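Putative fimbrium tip subunit Fim1C (Bacteroides ovatus, PDB 4EPS) probably serves as a component of the fimbrium tip, part of the filamentous surface appendages that mediate cell adhesion and biofilm formation. Local coordinates at residues N292-V297 and S418-P423; L339-G344 and T503-L508; L388-S393 and G428-S433; S466-S471 and M480-Y485. All blocks are in the same frame, centred on the assembly; numbering follows the deposited sequence.

Interaction 1. Residues N292-V297 and S418-P423; sequences NCIGIV and SSFPSP. With GOL (glycerol), chain B.
A classic beta bulge in strand 293-300, where Ile-294 and Gly-295 both face Tyr-274 of strand 273-275, is met by the chain that leaves helix 408-419, and Ile-294 and Phe-420 are the residues that touch most. Phe-420 is the first residue past that helix to leave helical backbone angles, and its side chain leaves the backbone toward the strand. No hydrogen bond joins the two segments directly; the evidence is for apolar packing. CG2 of Ile-294 lies 3.8 Å from CB of Phe-420, the two side chains sliding past each other in opposite directions. The other branch of the isoleucine has CG1 between the backbone N and the carbonyl carbon (chi1 64°), and its CD1 meets CD of Pro-423 tip to tip at 3.6 Å. The same CD1 is 3.7 Å from the carbonyl O of Pro-421, so one methyl touches both Pro-421 and Pro-423 of the loop. Cys-293 O approaches the Phe-420 ring at its edge, near the ring plane, 3.6 Å from CD1.

A glycerol, probably from the crystallisation liquor, bridges the backbones: Asn-292 N donates to its O3 (2.9 Å, 154° at the hydrogen), while its O1 donates to Ser-419 O (3.0 Å). Ser-422 OG turns instead to Glu-417 of the preceding helix. Beyond the contact, Trp-429 of a loop and Leu-508 of strand 502-509 also pack on Ile-294, Tyr-340 touches Phe-420, and helix 446-458 covers Cys-293 and Ile-296.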
loop_
_atom_site.group_PDB
_atom_site.type_symbol
_atom_site.label_atom_id
_atom_site.label_comp_id
_atom_site.label_asym_id
_atom_site.label_seq_id
_atom_site.Cartn_x
_atom_site.Cartn_y
_atom_site.Cartn_z
ATOM N N ASN A 292 2.255 12.191 23.078
ATOM C CA ASN A 292 3.400 12.345 22.186
ATOM C C ASN A 292 3.013 12.800 20.762
ATOM O O ASN A 292 3.886 12.799 19.895
ATOM C CB ASN A 292 4.238 11.062 22.123
ATOM C CG ASN A 292 4.887 10.731 23.453
ATOM O OD1 ASN A 292 4.685 9.659 24.013
ATOM N ND2 ASN A 292 5.595 11.684 24.031
ATOM N N CYS A 293 1.758 13.227 20.527
ATOM C CA CYS A 293 1.397 13.775 19.200
ATOM C C CYS A 293 1.978 15.192 19.151
ATOM O O CYS A 293 1.765 15.967 20.102
ATOM C CB CYS A 293 -0.111 13.779 18.948
ATOM S SG CYS A 293 -0.562 14.343 17.276
ATOM N N ILE A 294 2.769 15.507 18.122
ATOM C CA ILE A 294 3.423 16.839 18.078
ATOM C C ILE A 294 2.908 17.695 16.924
ATOM O O ILE A 294 3.178 18.907 16.886
ATOM C CB ILE A 294 4.969 16.719 18.034
ATOM C CG1 ILE A 294 5.450 16.023 16.740
ATOM C CG2 ILE A 294 5.506 16.006 19.327
ATOM C CD1 ILE A 294 6.986 16.117 16.476
ATOM N N GLY A 295 2.197 17.082 15.983
ATOM C CA GLY A 295 1.708 17.864 14.845
ATOM C C GLY A 295 0.889 17.056 13.862
ATOM O O GLY A 295 0.578 15.881 14.111
ATOM N N ILE A 296 0.499 17.717 12.772
ATOM C CA ILE A 296 -0.285 17.135 11.674
ATOM C C ILE A 296 0.508 17.293 10.374
ATOM O O ILE A 296 1.016 18.378 10.082
ATOM C CB ILE A 296 -1.682 17.865 11.556
ATOM C CG1 ILE A 296 -2.509 17.806 12.898
ATOM C CG2 ILE A 296 -2.502 17.341 10.370
ATOM C CD1 ILE A 296 -2.787 16.502 13.459
ATOM N N VAL A 297 0.525 16.258 9.558
ATOM C CA VAL A 297 1.174 16.348 8.237
ATOM C C VAL A 297 0.381 17.361 7.427
ATOM O O VAL A 297 -0.837 17.189 7.251
ATOM C CB VAL A 297 1.209 14.958 7.550
ATOM C CG1 VAL A 297 1.730 15.068 6.104
ATOM C CG2 VAL A 297 2.075 13.977 8.363
ATOM N N SER A 418 10.088 22.588 23.476
ATOM C CA SER A 418 10.010 22.085 24.857
ATOM C C SER A 418 8.751 21.257 25.074
ATOM O O SER A 418 8.833 20.167 25.643
ATOM C CB SER A 418 10.045 23.242 25.854
ATOM O OG SER A 418 11.328 23.846 25.858
ATOM N N SER A 419 7.595 21.757 24.623
ATOM C CA SER A 419 6.312 21.061 24.790
ATOM C C SER A 419 6.090 19.924 23.792
ATOM O O SER A 419 5.384 18.974 24.123
ATOM C CB SER A 419 5.156 22.045 24.672
ATOM O OG SER A 419 5.209 23.034 25.684
ATOM N N PHE A 420 6.610 20.059 22.557
ATOM C CA PHE A 420 6.396 19.083 21.470
ATOM C C PHE A 420 7.729 18.808 20.783
ATOM O O PHE A 420 7.967 19.299 19.671
ATOM C CB PHE A 420 5.355 19.627 20.478
ATOM C CG PHE A 420 4.059 20.039 21.121
ATOM C CD1 PHE A 420 3.051 19.110 21.354
ATOM C CD2 PHE A 420 3.825 21.371 21.466
ATOM C CE1 PHE A 420 1.833 19.495 21.934
ATOM C CE2 PHE A 420 2.603 21.762 22.050
ATOM C CZ PHE A 420 1.612 20.819 22.273
ATOM N N PRO A 421 8.623 18.048 21.447
ATOM C CA PRO A 421 9.958 17.840 20.883
ATOM C C PRO A 421 9.923 17.152 19.536
ATOM O O PRO A 421 9.294 16.098 19.356
ATOM C CB PRO A 421 10.693 16.993 21.950
ATOM C CG PRO A 421 9.631 16.440 22.812
ATOM C CD PRO A 421 8.491 17.403 22.779
ATOM N N SER A 422 10.620 17.768 18.590
ATOM C CA SER A 422 10.734 17.259 17.233
ATOM C C SER A 422 11.680 16.030 17.201
ATOM O O SER A 422 12.697 16.006 17.914
ATOM C CB SER A 422 11.245 18.355 16.296
ATOM O OG SER A 422 12.533 18.801 16.686
ATOM N N PRO A 423 11.388 15.028 16.351
ATOM C CA PRO A 423 12.293 13.857 16.254
ATOM C C PRO A 423 13.660 14.273 15.702
ATOM O O PRO A 423 13.745 15.209 14.908
ATOM C CB PRO A 423 11.571 12.932 15.251
ATOM C CG PRO A 423 10.143 13.400 15.221
ATOM C CD PRO A 423 10.215 14.887 15.462
HETATM C C1 GOL B . 3.137 15.961 23.256
HETATM O O1 GOL B . 4.547 16.135 23.429
HETATM C C2 GOL B . 2.397 16.060 24.574
HETATM O O2 GOL B . 1.255 16.907 24.424
HETATM C C3 GOL B . 1.936 14.721 25.106
HETATM O O3 GOL B . 3.030 13.845 25.335
#

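Interaction 2. Residues L339-G344 and T503-L508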
loop_
_atom_site.group_PDB
_atom_site.type_symbol
_atom_site.label_atom_id
_atom_site.label_comp_id
_atom_site.label_asym_id
_atom_site.label_seq_id
_atom_site.Cartn_x
_atom_site.Cartn_y
_atom_site.Cartn_z
ATOM N N LEU A 339 1.062 21.261 16.709
ATOM C CA LEU A 339 -0.163 21.453 17.507
ATOM C C LEU A 339 -0.009 22.756 18.307
ATOM O O LEU A 339 -0.991 23.357 18.753
ATOM C CB LEU A 339 -0.367 20.293 18.502
ATOM C CG LEU A 339 -0.522 18.890 17.901
ATOM C CD1 LEU A 339 -0.970 17.885 18.976
ATOM C CD2 LEU A 339 -1.515 18.883 16.750
ATOM N N TYR A 340 1.247 23.120 18.568
ATOM C CA TYR A 340 1.588 24.347 19.298
ATOM C C TYR A 340 1.065 25.575 18.590
ATOM O O TYR A 340 1.217 25.708 17.366
ATOM C CB TYR A 340 3.118 24.470 19.437
ATOM C CG TYR A 340 3.595 25.747 20.119
ATOM C CD1 TYR A 340 3.776 26.929 19.392
ATOM C CD2 TYR A 340 3.824 25.787 21.492
ATOM C CE1 TYR A 340 4.164 28.116 20.017
ATOM C CE2 TYR A 340 4.258 26.960 22.121
ATOM C CZ TYR A 340 4.419 28.120 21.379
ATOM O OH TYR A 340 4.836 29.277 21.982
ATOM N N THR A 341 0.482 26.503 19.354
ATOM C CA THR A 341 0.097 27.813 18.804
ATOM C C THR A 341 0.005 28.829 19.947
ATOM O O THR A 341 -0.570 28.545 21.002
ATOM C CB THR A 341 -1.163 27.808 17.920
ATOM O OG1 THR A 341 -1.318 29.115 17.345
ATOM C CG2 THR A 341 -2.453 27.403 18.673
ATOM N N GLU A 342 0.586 30.003 19.724
ATOM C CA GLU A 342 0.539 31.129 20.665
ATOM C C GLU A 342 0.559 32.391 19.865
ATOM O O GLU A 342 0.932 32.349 18.694
ATOM C CB GLU A 342 1.739 31.124 21.651
ATOM C CG GLU A 342 1.819 29.979 22.655
ATOM C CD GLU A 342 0.658 29.737 23.603
ATOM O OE1 GLU A 342 -0.043 30.710 23.966
ATOM O OE2 GLU A 342 0.460 28.564 23.995
ATOM N N THR A 343 0.173 33.522 20.484
ATOM C CA THR A 343 0.264 34.842 19.857
ATOM C C THR A 343 1.422 35.571 20.507
ATOM O O THR A 343 1.699 35.372 21.698
ATOM C CB THR A 343 -1.035 35.637 19.998
ATOM O OG1 THR A 343 -1.306 35.783 21.396
ATOM C CG2 THR A 343 -2.200 34.997 19.276
ATOM N N GLY A 344 2.108 36.404 19.742
ATOM C CA GLY A 344 3.222 37.169 20.296
ATOM C C GLY A 344 3.879 38.057 19.269
ATOM O O GLY A 344 3.462 38.072 18.101
ATOM N N THR A 503 -0.228 35.417 15.223
ATOM C CA THR A 503 -0.263 34.009 15.633
ATOM C C THR A 503 0.884 33.222 15.065
ATOM O O THR A 503 1.205 33.329 13.874
ATOM C CB THR A 503 -1.603 33.375 15.212
ATOM O OG1 THR A 503 -2.643 34.134 15.817
ATOM C CG2 THR A 503 -1.737 31.916 15.667
ATOM N N TYR A 504 1.458 32.383 15.918
ATOM C CA TYR A 504 2.487 31.432 15.524
ATOM C C TYR A 504 1.938 30.031 15.291
ATOM O O TYR A 504 1.190 29.506 16.116
ATOM C CB TYR A 504 3.534 31.298 16.645
ATOM C CG TYR A 504 4.523 32.433 16.713
ATOM C CD1 TYR A 504 5.668 32.429 15.923
ATOM C CD2 TYR A 504 4.360 33.474 17.628
ATOM C CE1 TYR A 504 6.610 33.450 16.011
ATOM C CE2 TYR A 504 5.291 34.507 17.716
ATOM C CZ TYR A 504 6.422 34.480 16.918
ATOM O OH TYR A 504 7.351 35.476 16.995
ATOM N N ARG A 505 2.396 29.408 14.220
ATOM C CA ARG A 505 2.320 27.965 13.947
ATOM C C ARG A 505 3.721 27.584 13.474
ATOM O O ARG A 505 4.312 28.341 12.705
ATOM C CB ARG A 505 1.259 27.610 12.890
ATOM C CG ARG A 505 -0.176 27.622 13.407
ATOM C CD ARG A 505 -0.505 26.334 14.165
ATOM N NE ARG A 505 -1.847 26.426 14.740
ATOM C CZ ARG A 505 -2.479 25.429 15.343
ATOM N NH1 ARG A 505 -1.895 24.238 15.466
ATOM N NH2 ARG A 505 -3.677 25.622 15.869
ATOM N N PHE A 506 4.291 26.511 13.992
ATOM C CA PHE A 506 5.615 26.085 13.554
ATOM C C PHE A 506 5.478 24.926 12.601
ATOM O O PHE A 506 4.498 24.178 12.644
ATOM C CB PHE A 506 6.502 25.702 14.760
ATOM C CG PHE A 506 6.946 26.945 15.497
ATOM C CD1 PHE A 506 6.145 27.512 16.491
ATOM C CD2 PHE A 506 8.153 27.565 15.181
ATOM C CE1 PHE A 506 6.536 28.699 17.140
ATOM C CE2 PHE A 506 8.546 28.744 15.839
ATOM C CZ PHE A 506 7.717 29.321 16.784
ATOM N N PHE A 507 6.466 24.790 11.738
ATOM C CA PHE A 507 6.585 23.699 10.789
ATOM C C PHE A 507 7.877 22.912 11.020
ATOM O O PHE A 507 8.849 23.469 11.520
ATOM C CB PHE A 507 6.670 24.259 9.366
ATOM C CG PHE A 507 5.372 24.510 8.628
ATOM C CD1 PHE A 507 4.288 25.102 9.276
ATOM C CD2 PHE A 507 5.290 24.293 7.256
ATOM C CE1 PHE A 507 3.116 25.425 8.572
ATOM C CE2 PHE A 507 4.118 24.604 6.546
ATOM C CZ PHE A 507 3.050 25.187 7.206
ATOM N N LEU A 508 7.912 21.671 10.540
ATOM C CA LEU A 508 9.149 20.888 10.471
ATOM C C LEU A 508 9.107 20.109 9.171
ATOM O O LEU A 508 8.019 19.875 8.642
ATOM C CB LEU A 508 9.384 19.995 11.716
ATOM C CG LEU A 508 8.429 18.832 12.057
ATOM C CD1 LEU A 508 8.546 17.658 11.045
ATOM C CD2 LEU A 508 8.766 18.303 13.459
HETATM O O HOH W 1 -3.437 23.027 17.618
HETATM O O HOH W 2 -3.368 28.708 15.484
#
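Thr-503 pairs with Thr-343 as an antiparallel, non-hydrogen-bonded pair whose CA atoms are 4.3 Å apart; its CG2 also comes 3.3 Å from OG1 of Thr-341. Next, Tyr-504 N donates to Glu-342 O at 2.8 Å, nearly straight (170° at the hydrogen), and the same carbonyl O lies in the plane of the Tyr-504 ring at its edge. The carbonyl of Tyr-504 in turn accepts from the hydroxyl of Thr-341, OG1 to Tyr-504 O 2.8 Å, which OG1 reaches by standing anti to the backbone N (chi1 -174°). Arg-505 bends at chi2 and lays one face of its guanidinium against CB of Thr-341, 3.4 Å above the plane. Two waters complete this join: one links NH1 to Leu-339 O, the other NE to Thr-341 OG1, while NH1 also bonds Ser-338 O. Phe-506 lies beside Tyr-340, both side chains pointing the same way. Their ring planes are inclined at 62°, and CE1 of Tyr-340 is 3.8 Å from CE1 of Phe-506.

Strand 342-344 is one of the two outermost strands of a six-stranded antiparallel sheet, paired with 502-509. Tyr-504 stacks on Tyr-412 of helix 408-419, which also touches Tyr-340, while Phe-507 and Leu-508 pack on strands 334-338 and 293-300.

Interaction 3. Residues L388-S393 and G428-S433; sequences LGYNNS and GWYVPS. With GOL (glycerol), chain L.
Tyr-430 and Tyr-390 cross at about a right angle where the loop before helix 434-438 meets the first turn of helix 389-403. CD2 of Tyr-430 approaches the edge of the Tyr-390 ring, near its plane, whereas one face of the Tyr-430 ring covers the helix backbone, with Tyr-390 N 3.5 Å above it and offset toward the rim. CG of Tyr-430 sits between the backbone N and the carbonyl carbon (chi1 58°), and CD1 comes 3.4 Å from Gly-389 C. Gly-389, having no side chain, lets Tyr-430 and Ser-433 pack directly on the helix backbone. At the base of the tyrosine side chain, Ser-393 CB meets Tyr-430 CB at 3.7 Å.

Ser-433 OG accepts from Leu-388 N, at the N-cap of the helix, at 3.1 Å and almost straight (177°). That hydroxyl also bonds Glu-436, which takes Gly-389 N and Tyr-430 OH as well, tying two helix starts together. One water donates to both Gly-389 O (2.8 Å) and Val-431 O (2.7 Å); a glycerol, probably from the crystallisation liquor, bonds that water, and its O2 accepts a hydrogen bond from Val-431 N.

Strand 502-509 packs on Trp-429, Tyr-430 and Val-431, strand 334-338 touches Trp-429 and Tyr-430, and helix 408-419 flanks Trp-429 and Ser-393.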
loop_
_atom_site.group_PDB
_atom_site.type_symbol
_atom_site.label_atom_id
_atom_site.label_comp_id
_atom_site.label_asym_id
_atom_site.label_seq_id
_atom_site.Cartn_x
_atom_site.Cartn_y
_atom_site.Cartn_z
ATOM N N LEU A 388 10.475 28.244 1.813
ATOM C CA LEU A 388 11.853 28.578 2.229
ATOM C C LEU A 388 12.019 28.753 3.722
ATOM O O LEU A 388 13.027 29.313 4.150
ATOM C CB LEU A 388 12.287 29.899 1.519
ATOM C CG LEU A 388 12.531 29.769 -0.001
ATOM C CD1 LEU A 388 12.586 31.131 -0.660
ATOM C CD2 LEU A 388 13.810 28.961 -0.284
ATOM N N GLY A 389 11.050 28.292 4.519
ATOM C CA GLY A 389 11.112 28.462 5.968
ATOM C C GLY A 389 12.360 27.873 6.606
ATOM O O GLY A 389 12.957 28.506 7.479
ATOM N N TYR A 390 12.781 26.677 6.170
ATOM C CA TYR A 390 13.981 26.078 6.776
ATOM C C TYR A 390 15.205 26.975 6.487
ATOM O O TYR A 390 15.944 27.347 7.419
ATOM C CB TYR A 390 14.226 24.625 6.331
ATOM C CG TYR A 390 15.442 24.103 7.068
ATOM C CD1 TYR A 390 15.363 23.743 8.410
ATOM C CD2 TYR A 390 16.708 24.155 6.481
ATOM C CE1 TYR A 390 16.498 23.351 9.127
ATOM C CE2 TYR A 390 17.852 23.782 7.192
ATOM C CZ TYR A 390 17.743 23.390 8.515
ATOM O OH TYR A 390 18.866 23.055 9.230
ATOM N N ASN A 391 15.383 27.364 5.215
ATOM C CA ASN A 391 16.418 28.315 4.812
ATOM C C ASN A 391 16.382 29.535 5.719
ATOM O O ASN A 391 17.425 29.970 6.225
ATOM C CB ASN A 391 16.183 28.753 3.344
ATOM C CG ASN A 391 17.055 29.910 2.938
ATOM O OD1 ASN A 391 18.187 29.717 2.499
ATOM N ND2 ASN A 391 16.561 31.135 3.102
ATOM N N ASN A 392 15.177 30.138 5.881
ATOM C CA ASN A 392 15.021 31.363 6.669
ATOM C C ASN A 392 15.479 31.177 8.120
ATOM O O ASN A 392 16.065 32.112 8.679
ATOM C CB ASN A 392 13.564 31.879 6.615
ATOM C CG ASN A 392 13.145 32.241 5.201
ATOM O OD1 ASN A 392 13.983 32.328 4.281
ATOM N ND2 ASN A 392 11.828 32.353 4.967
ATOM N N SER A 393 15.202 29.995 8.722
ATOM C CA SER A 393 15.632 29.687 10.093
ATOM C C SER A 393 17.163 29.682 10.181
ATOM O O SER A 393 17.729 30.247 11.118
ATOM C CB SER A 393 15.078 28.336 10.537
ATOM O OG SER A 393 15.270 28.168 11.931
ATOM N N GLY A 428 13.686 19.912 12.716
ATOM C CA GLY A 428 13.390 20.658 13.923
ATOM C C GLY A 428 12.364 21.725 13.523
ATOM O O GLY A 428 12.100 21.932 12.327
ATOM N N TRP A 429 11.761 22.383 14.499
ATOM C CA TRP A 429 10.713 23.384 14.266
ATOM C C TRP A 429 11.264 24.725 13.724
ATOM O O TRP A 429 12.291 25.229 14.208
ATOM C CB TRP A 429 9.941 23.669 15.572
ATOM C CG TRP A 429 9.172 22.496 16.132
ATOM C CD1 TRP A 429 9.363 21.896 17.351
ATOM C CD2 TRP A 429 8.058 21.819 15.521
ATOM N NE1 TRP A 429 8.438 20.895 17.533
ATOM C CE2 TRP A 429 7.630 20.818 16.424
ATOM C CE3 TRP A 429 7.368 21.972 14.301
ATOM C CZ2 TRP A 429 6.548 19.975 16.148
ATOM C CZ3 TRP A 429 6.308 21.122 14.018
ATOM C CH2 TRP A 429 5.897 20.144 14.936
ATOM N N TYR A 430 10.533 25.335 12.788
ATOM C CA TYR A 430 10.887 26.667 12.275
ATOM C C TYR A 430 9.605 27.451 11.947
ATOM O O TYR A 430 8.556 26.854 11.726
ATOM C CB TYR A 430 11.823 26.597 11.046
ATOM C CG TYR A 430 11.258 25.813 9.879
ATOM C CD1 TYR A 430 10.404 26.418 8.946
ATOM C CD2 TYR A 430 11.502 24.448 9.751
ATOM C CE1 TYR A 430 9.827 25.681 7.912
ATOM C CE2 TYR A 430 10.953 23.711 8.705
ATOM C CZ TYR A 430 10.111 24.331 7.794
ATOM O OH TYR A 430 9.595 23.598 6.764
ATOM N N VAL A 431 9.708 28.783 11.868
ATOM C CA VAL A 431 8.566 29.632 11.467
ATOM C C VAL A 431 8.428 29.464 9.953
ATOM O O VAL A 431 9.386 29.731 9.219
ATOM C CB VAL A 431 8.725 31.119 11.882
ATOM C CG1 VAL A 431 7.573 31.969 11.338
ATOM C CG2 VAL A 431 8.824 31.270 13.413
ATOM N N PRO A 432 7.266 29.007 9.449
ATOM C CA PRO A 432 7.148 28.787 8.000
ATOM C C PRO A 432 7.335 30.062 7.203
ATOM O O PRO A 432 6.999 31.140 7.687
ATOM C CB PRO A 432 5.702 28.252 7.834
ATOM C CG PRO A 432 4.968 28.772 9.072
ATOM C CD PRO A 432 6.014 28.655 10.155
ATOM N N SER A 433 7.861 29.941 5.973
ATOM C CA SER A 433 7.902 31.078 5.042
ATOM C C SER A 433 6.455 31.414 4.698
ATOM O O SER A 433 5.562 30.562 4.880
ATOM C CB SER A 433 8.661 30.703 3.766
ATOM O OG SER A 433 8.064 29.547 3.185
HETATM C C1 GOL L . 12.447 31.496 14.492
HETATM O O1 GOL L . 13.200 30.748 15.429
HETATM C C2 GOL L . 12.855 31.134 13.083
HETATM O O2 GOL L . 12.329 29.839 12.730
HETATM C C3 GOL L . 12.332 32.190 12.137
HETATM O O3 GOL L . 13.117 32.239 10.953
HETATM O O HOH W 3 12.053 30.023 9.607
#

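Interaction 4. Residues S466-S471 and M480-Y485; sequences SATYWS and MYIVTY
Ser-471 and Tyr-481 meet because chi1 of Ser-471 (81°) sets OG between its backbone N and carbonyl carbon, over the carbonyl of Tyr-481. Ser-471 OG donates to Tyr-481 O at 2.8 Å from above the carbonyl plane, while Ser-471 N donates to the same oxygen within that plane, so two donors of one residue grip it. Selenomethionine Met-480 has CG anti to its carbonyl carbon (chi1 -57°), and its chain bends at chi2 and chi3. The folded chain crosses Trp-470 at about a right angle, CG lying 3.9 Å from Trp-470 CZ3, while the terminal CE turns to Ser-471 O (3.4 Å).

The backbones form an antiparallel beta hairpin of strands 469-474 and 479-485, in a three-stranded sheet with 490-497. Tyr-469 and Val-483 form a hydrogen-bonded pair: Tyr-469 N to Val-483 O is 2.8 Å and the return bond, Val-483 N to Tyr-469 O, is 2.9 Å, both in the carbonyl planes. Trp-470 and Ile-482 form the neighbouring non-hydrogen-bonded pair, and on their side of the sheet Ile-482 CG2 packs on Trp-470 CE3 at 4.0 Å. Trp-470 NE1 bonds Gly-344 O.

On the side of Val-483, the rings of Tyr-469 and Tyr-485 are inclined at 66°, Tyr-469 CD1 lying 3.6 Å from Tyr-485 CE2 at the edge of the latter ring. Their hydroxyls bond Asp-464 O and Leu-437 O respectively. Thr-468 CG2 touches Ile-482 CD1 at 3.7 Å, and one water bridges Ala-467 O and Tyr-485 N.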
loop_
_atom_site.group_PDB
_atom_site.type_symbol
_atom_site.label_atom_id
_atom_site.label_comp_id
_atom_site.label_asym_id
_atom_site.label_seq_id
_atom_site.Cartn_x
_atom_site.Cartn_y
_atom_site.Cartn_z
ATOM N N SER A 466 -9.774 33.160 10.621
ATOM C CA SER A 466 -9.852 34.630 10.649
ATOM C C SER A 466 -8.612 35.257 11.311
ATOM O O SER A 466 -8.505 36.484 11.374
ATOM C CB SER A 466 -11.116 35.077 11.387
ATOM O OG SER A 466 -11.093 34.665 12.743
ATOM N N ALA A 467 -7.674 34.429 11.816
ATOM C CA ALA A 467 -6.467 34.948 12.465
ATOM C C ALA A 467 -5.400 35.370 11.425
ATOM O O ALA A 467 -5.525 35.082 10.233
ATOM C CB ALA A 467 -5.886 33.900 13.406
ATOM N N THR A 468 -4.358 36.058 11.904
ATOM C CA THR A 468 -3.245 36.539 11.089
ATOM C C THR A 468 -2.021 35.803 11.571
ATOM O O THR A 468 -1.779 35.768 12.769
ATOM C CB THR A 468 -3.121 38.062 11.184
ATOM O OG1 THR A 468 -4.335 38.634 10.668
ATOM C CG2 THR A 468 -1.935 38.588 10.353
ATOM N N TYR A 469 -1.237 35.231 10.646
ATOM C CA TYR A 469 -0.123 34.369 11.026
ATOM C C TYR A 469 1.239 34.925 10.648
ATOM O O TYR A 469 1.425 35.383 9.520
ATOM C CB TYR A 469 -0.310 32.970 10.372
ATOM C CG TYR A 469 -1.549 32.270 10.882
ATOM C CD1 TYR A 469 -2.804 32.547 10.341
ATOM C CD2 TYR A 469 -1.485 31.408 11.981
ATOM C CE1 TYR A 469 -3.966 31.948 10.854
ATOM C CE2 TYR A 469 -2.635 30.810 12.500
ATOM C CZ TYR A 469 -3.874 31.087 11.936
ATOM O OH TYR A 469 -5.015 30.500 12.453
ATOM N N TRP A 470 2.197 34.857 11.575
ATOM C CA TRP A 470 3.566 35.264 11.260
ATOM C C TRP A 470 4.209 34.359 10.225
ATOM O O TRP A 470 4.040 33.145 10.304
ATOM C CB TRP A 470 4.470 35.113 12.501
ATOM C CG TRP A 470 4.276 36.127 13.579
ATOM C CD1 TRP A 470 3.871 35.881 14.857
ATOM C CD2 TRP A 470 4.619 37.523 13.520
ATOM N NE1 TRP A 470 3.928 37.032 15.605
ATOM C CE2 TRP A 470 4.365 38.065 14.806
ATOM C CE3 TRP A 470 5.074 38.380 12.496
ATOM C CZ2 TRP A 470 4.566 39.421 15.103
ATOM C CZ3 TRP A 470 5.287 39.728 12.794
ATOM C CH2 TRP A 470 5.036 40.236 14.084
ATOM N N SER A 471 5.019 34.927 9.328
ATOM C CA SER A 471 5.880 34.103 8.489
ATOM C C SER A 471 7.324 34.500 8.811
ATOM O O SER A 471 7.557 35.519 9.487
ATOM C CB SER A 471 5.585 34.276 7.001
ATOM O OG SER A 471 6.211 35.455 6.513
HETATM N N MSE A 480 7.438 41.996 8.674
HETATM C CA MSE A 480 7.455 40.645 8.139
HETATM C C MSE A 480 6.253 40.504 7.216
HETATM O O MSE A 480 5.304 41.274 7.317
HETATM C CB MSE A 480 7.326 39.572 9.275
HETATM C CG MSE A 480 8.396 39.651 10.364
HETATM SE SE MSE A 480 10.169 39.468 9.638
HETATM C CE MSE A 480 10.151 37.630 9.142
ATOM N N TYR A 481 6.253 39.491 6.364
ATOM C CA TYR A 481 5.045 39.094 5.650
ATOM C C TYR A 481 4.159 38.339 6.656
ATOM O O TYR A 481 4.673 37.538 7.465
ATOM C CB TYR A 481 5.380 38.172 4.463
ATOM C CG TYR A 481 5.828 38.930 3.235
ATOM C CD1 TYR A 481 7.099 39.493 3.163
ATOM C CD2 TYR A 481 4.988 39.070 2.133
ATOM C CE1 TYR A 481 7.523 40.177 2.023
ATOM C CE2 TYR A 481 5.419 39.712 0.969
ATOM C CZ TYR A 481 6.675 40.293 0.935
ATOM O OH TYR A 481 7.093 40.962 -0.185
ATOM N N ILE A 482 2.851 38.598 6.619
ATOM C CA ILE A 482 1.871 37.929 7.489
ATOM C C ILE A 482 0.816 37.316 6.583
ATOM O O ILE A 482 0.491 37.886 5.530
ATOM C CB ILE A 482 1.270 38.916 8.541
ATOM C CG1 ILE A 482 0.899 40.304 7.876
ATOM C CG2 ILE A 482 2.248 39.053 9.746
ATOM C CD1 ILE A 482 -0.038 41.291 8.753
ATOM N N VAL A 483 0.288 36.170 6.987
ATOM C CA VAL A 483 -0.644 35.441 6.153
ATOM C C VAL A 483 -2.037 35.448 6.772
ATOM O O VAL A 483 -2.206 35.236 7.975
ATOM C CB VAL A 483 -0.126 33.988 5.878
ATOM C CG1 VAL A 483 -1.158 33.146 5.122
ATOM C CG2 VAL A 483 1.187 34.038 5.083
ATOM N N THR A 484 -3.022 35.674 5.910
ATOM C CA THR A 484 -4.439 35.629 6.252
ATOM C C THR A 484 -5.104 34.669 5.305
ATOM O O THR A 484 -4.529 34.314 4.272
ATOM C CB THR A 484 -5.066 37.033 6.184
ATOM O OG1 THR A 484 -4.810 37.598 4.889
ATOM C CG2 THR A 484 -4.565 37.940 7.316
ATOM N N TYR A 485 -6.315 34.249 5.641
ATOM C CA TYR A 485 -7.023 33.267 4.844
ATOM C C TYR A 485 -8.466 33.633 4.606
ATOM O O TYR A 485 -9.110 34.196 5.477
ATOM C CB TYR A 485 -7.035 31.921 5.606
ATOM C CG TYR A 485 -5.663 31.329 5.827
ATOM C CD1 TYR A 485 -5.014 30.624 4.811
ATOM C CD2 TYR A 485 -4.998 31.491 7.047
ATOM C CE1 TYR A 485 -3.721 30.109 4.996
ATOM C CE2 TYR A 485 -3.723 30.954 7.253
ATOM C CZ TYR A 485 -3.086 30.279 6.220
ATOM O OH TYR A 485 -1.825 29.776 6.434
HETATM O O HOH W 4 -7.244 35.154 8.215
#

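Overall arrangement
All four interactions lie on the same side of the chain's centre, with contact centres 11 to 22 Å apart. Interactions 1 and 2 share the six-stranded antiparallel sheet, with Ile-294 O and Leu-339 N a probable hydrogen bond between them. Along the chain, segments of interaction 1 alternate with those of 2 and of 3, while 3 and 4 follow in series, both between the two segments of interaction 2. Strand 502-509 therefore returns to touch what was laid down earlier: Phe-507 O meets Tyr-430 N, and Thr-503 N meets Thr-468 O. Interactions 1 and 4 do not touch, their nearest atoms being about 12 Å apart; 2 and 3 connect them, so the four contacts form a connected set of touching segments.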